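Local coordinates for 4-diphosphocytidyl-2C-methyl-D-erythritol synthase (Neisseria gonorrhoeae, PDB 1VGW) that catalyses the transfer of the cytidylyl group of CTP to 2-C-methyl-D-erythritol 4-phosphate, giving 4-diphosphocytidyl-2-C-methyl-D-erythritol in the non-mevalonate route to isoprenoids, at the interface of chains A and B. Sequence-based numbering; all coordinates share one arbitrary frame. Chains: chain A/B, 4-diphosphocytidyl-2C-methyl-D-erythritol synthase.

Contacts 1 and 2 lie side by side on one two-fold interface, with the centres of their C-alpha atoms about 13 Å apart. One hairpin of chain B serves both: strand 146-149 and B:Val158 of strand 154-158 in contact 2, the turn between the strands in contact 1. Chain A meets this hairpin mainly with strand 163-167 in contact 2 and the stretch entering strand 204-207, with A:Glu134 beside it, in contact 1. The hairpin is thus gripped along its edge and at its turn, and the symmetry repeats both grips with the chains exchanged, consistent with the interlocked arms of the IspD family dimer.

Contact 1: the interface of chains A and B. Residues chain A 134, 202-204; chain B 152-153.
Antiparallel strand pairing between A:Leu204 and B:Gln153 makes this a small sheet-type patch of a two-fold homodimer interface, holding the turn of one subunit's hairpin against the other subunit. The residues here make no polar pair within bonding distance, so the evidence is close backbones and packing. The carbonyl O of A:Pro203 is 3.4 Å from CA of B:Gln153. In return, the carbonyl O of B:Gly152 lies 3.5 Å from CA of A:Leu204 and also meets the branch methyl CD2 at 3.6 Å.

B:Gln153 supplies about half of the 155 Å² hidden here. Its CG is anti to the carbonyl carbon (chi1 -54°), and the chain then runs extended past the backbone carbonyl of A:Arg202, between A:Glu134 and A:Arg202. CB of B:Gln153 lies 4.0 Å from CB of A:Arg202, and the amide NE2 sits 3.8 Å from CD of the same arginine. The touching part of A:Arg202 is therefore its aliphatic stem, which crosses the glutamine at about a right angle. As modelled, amide OE1 approaches carboxylate OE2 of A:Glu134 at 3.5 Å, with the two planes 89° apart; this is proximity rather than a bond, and doubtful evidence, since a flipped amide would turn its NH2 to the carboxylate. Backbone proximity and packing on B:Gln153 thus appear to seat the hairpin turn and steady the arm that each subunit lays on its partner.

Contact 2: the interface of chains A and B. Residues chain A 146, 161-164; chain B 146-149, 158.
Strand 163-167 of chain A and strand 146-149 of chain B pair antiparallel across the interface, with A:Trp164 facing B:Lys147 and A:Leu163 facing B:Arg148. The backbone bonds are the polar evidence. A:Trp164 and B:Lys147 form a reciprocal pair: the tryptophan N donates to the lysine O at 2.8 Å, and the lysine N returns a bond to the tryptophan O at 2.9 Å. Farther along, N of B:Ala149 donates to O of A:Gly162 at 2.9 Å. The bonding extends to A:Gly162, just ahead of strand 163-167.

Apolar contacts gather on A:Leu163, whose methyl CD2 is the tip that touches. It meets CG1 of B:Val158 at 3.5 Å, the two side chains crossing at about a right angle, and reaches CA of B:Arg148 at 3.9 Å. B:Arg148 then folds back over this methyl: CG is anti to the backbone N (chi1 -155°), and a bend at chi3 (-79°) turns one guanidinium face onto CD2, which lies 3.8 Å above the plane and towards its rim. NH1 only approaches the backbone O of A:Ser161, at 3.7 Å.

A:Trp164 uses the pyrrole end of its indole, where CD1 meets CB of B:Ala149 at 3.7 Å and NE1 lies beside the same methyl. Its own chain's A:Gly162 O sits in plane at the ring edge. A:Leu146 and B:Leu146 merely come near each other, as expected of equivalent residues close to the two-fold axis.

The site joins the subunits through a shared sheet. Because A:Arg160, predicted to position the methylerythritol phosphate, lies just ahead of A:Ser161 in sequence, this pairing may also help order part of the active site.

Contact 1: the interface of chains A and B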
# COMPACT_ATOMS: atom_id res chain seq x y z
N GLU A 134 -18.76 -1.30 19.68
CA GLU A 134 -17.31 -1.29 19.64
C GLU A 134 -16.73 -0.37 18.59
O GLU A 134 -15.49 -0.20 18.58
CB GLU A 134 -16.77 -2.74 19.44
CG GLU A 134 -17.03 -3.26 18.03
CD GLU A 134 -18.32 -4.04 17.95
OE1 GLU A 134 -19.28 -3.66 18.67
OE2 GLU A 134 -18.37 -5.01 17.17
N ARG A 202 -12.99 -4.46 21.10
CA ARG A 202 -12.44 -4.84 19.85
C ARG A 202 -13.21 -4.20 18.70
O ARG A 202 -14.21 -4.80 18.30
CB ARG A 202 -12.46 -6.36 19.70
CG ARG A 202 -11.76 -7.12 20.84
CD ARG A 202 -11.80 -8.62 20.44
NE ARG A 202 -11.11 -9.41 21.45
CZ ARG A 202 -10.83 -10.72 21.26
NH1 ARG A 202 -11.19 -11.32 20.15
NH2 ARG A 202 -10.23 -11.36 22.25
N PRO A 203 -12.64 -3.17 18.06
CA PRO A 203 -13.28 -2.47 16.97
C PRO A 203 -13.35 -3.31 15.72
O PRO A 203 -12.43 -4.15 15.57
CB PRO A 203 -12.42 -1.23 16.75
CG PRO A 203 -11.82 -0.99 18.11
CD PRO A 203 -11.51 -2.38 18.59
N LEU A 204 -14.32 -3.09 14.85
CA LEU A 204 -14.48 -3.77 13.60
C LEU A 204 -13.44 -3.31 12.58
O LEU A 204 -13.05 -2.15 12.59
CB LEU A 204 -15.87 -3.43 12.94
CG LEU A 204 -17.09 -4.14 13.54
CD1 LEU A 204 -18.39 -3.45 13.21
CD2 LEU A 204 -17.13 -5.59 13.03
N GLY B 152 -13.11 -10.45 11.92
CA GLY B 152 -13.58 -9.14 11.51
C GLY B 152 -13.35 -8.09 12.57
O GLY B 152 -13.85 -6.98 12.41
N GLN B 153 -12.67 -8.41 13.68
CA GLN B 153 -12.38 -7.43 14.71
C GLN B 153 -10.88 -7.38 15.05
O GLN B 153 -10.22 -8.40 15.00
CB GLN B 153 -13.15 -7.72 16.00
CG GLN B 153 -14.64 -7.88 15.85
CD GLN B 153 -15.32 -8.35 17.13
OE1 GLN B 153 -16.48 -7.99 17.37
NE2 GLN B 153 -14.63 -9.13 17.95

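Contact 2: the interface of chains A and B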
# COMPACT_ATOMS: atom_id res chain seq x y z
N LEU A 146 5.83 -9.49 4.20
CA LEU A 146 6.47 -8.49 5.03
C LEU A 146 7.86 -8.96 5.48
O LEU A 146 8.06 -10.13 5.82
CB LEU A 146 5.63 -8.25 6.29
CG LEU A 146 4.27 -7.61 6.18
CD1 LEU A 146 3.56 -7.71 7.56
CD2 LEU A 146 4.41 -6.13 5.79
N SER A 161 -0.33 -13.25 7.96
CA SER A 161 -1.63 -13.86 8.21
C SER A 161 -2.55 -13.06 9.11
O SER A 161 -2.26 -12.76 10.27
CB SER A 161 -1.45 -15.29 8.73
OG SER A 161 -2.13 -16.14 7.78
N GLY A 162 -3.75 -12.72 8.59
CA GLY A 162 -4.72 -11.96 9.36
C GLY A 162 -4.31 -10.56 9.74
O GLY A 162 -4.84 -10.03 10.74
N LEU A 163 -3.33 -9.96 9.08
CA LEU A 163 -2.87 -8.62 9.34
C LEU A 163 -3.52 -7.61 8.39
O LEU A 163 -3.83 -7.85 7.22
CB LEU A 163 -1.34 -8.47 9.25
CG LEU A 163 -0.51 -9.24 10.27
CD1 LEU A 163 0.97 -8.91 10.17
CD2 LEU A 163 -0.95 -8.83 11.70
N TRP A 164 -3.78 -6.42 8.91
CA TRP A 164 -4.45 -5.36 8.13
C TRP A 164 -3.71 -4.04 8.38
O TRP A 164 -3.17 -3.82 9.46
CB TRP A 164 -5.91 -5.26 8.60
CG TRP A 164 -6.88 -6.36 8.32
CD1 TRP A 164 -6.85 -7.62 8.85
CD2 TRP A 164 -8.10 -6.32 7.55
NE1 TRP A 164 -7.92 -8.38 8.42
CE2 TRP A 164 -8.70 -7.58 7.62
CE3 TRP A 164 -8.73 -5.34 6.78
CZ2 TRP A 164 -9.91 -7.89 6.99
CZ3 TRP A 164 -9.92 -5.64 6.14
CH2 TRP A 164 -10.52 -6.90 6.26
N LEU B 146 -0.44 -1.32 11.89
CA LEU B 146 -0.84 -2.67 11.56
C LEU B 146 -1.72 -3.25 12.69
O LEU B 146 -1.44 -3.08 13.86
CB LEU B 146 0.35 -3.61 11.37
CG LEU B 146 1.31 -3.45 10.22
CD1 LEU B 146 2.52 -4.38 10.39
CD2 LEU B 146 0.64 -3.77 8.88
N LYS B 147 -2.75 -4.01 12.29
CA LYS B 147 -3.63 -4.64 13.24
C LYS B 147 -3.74 -6.13 12.91
O LYS B 147 -3.67 -6.49 11.75
CB LYS B 147 -5.05 -4.02 13.21
CG LYS B 147 -5.18 -2.51 13.19
CD LYS B 147 -4.68 -1.83 14.46
CE LYS B 147 -5.34 -0.51 14.73
NZ LYS B 147 -4.87 0.26 15.90
N ARG B 148 -3.92 -6.97 13.91
CA ARG B 148 -4.22 -8.40 13.71
C ARG B 148 -5.75 -8.57 13.91
O ARG B 148 -6.38 -7.98 14.80
CB ARG B 148 -3.49 -9.24 14.77
CG ARG B 148 -3.19 -10.67 14.44
CD ARG B 148 -2.40 -11.39 15.57
NE ARG B 148 -0.98 -11.04 15.52
CZ ARG B 148 -0.17 -11.44 14.52
NH1 ARG B 148 -0.59 -12.22 13.53
NH2 ARG B 148 1.09 -11.04 14.51
N ALA B 149 -6.38 -9.38 13.10
CA ALA B 149 -7.79 -9.64 13.13
C ALA B 149 -8.19 -11.03 13.62
O ALA B 149 -7.59 -12.03 13.19
CB ALA B 149 -8.31 -9.56 11.67
N VAL B 158 -0.09 -4.52 15.97
CA VAL B 158 1.28 -5.05 15.85
C VAL B 158 2.27 -3.99 15.43
O VAL B 158 2.08 -3.15 14.58
CB VAL B 158 1.37 -6.37 15.12
CG1 VAL B 158 0.20 -6.62 14.20
CG2 VAL B 158 2.67 -6.54 14.33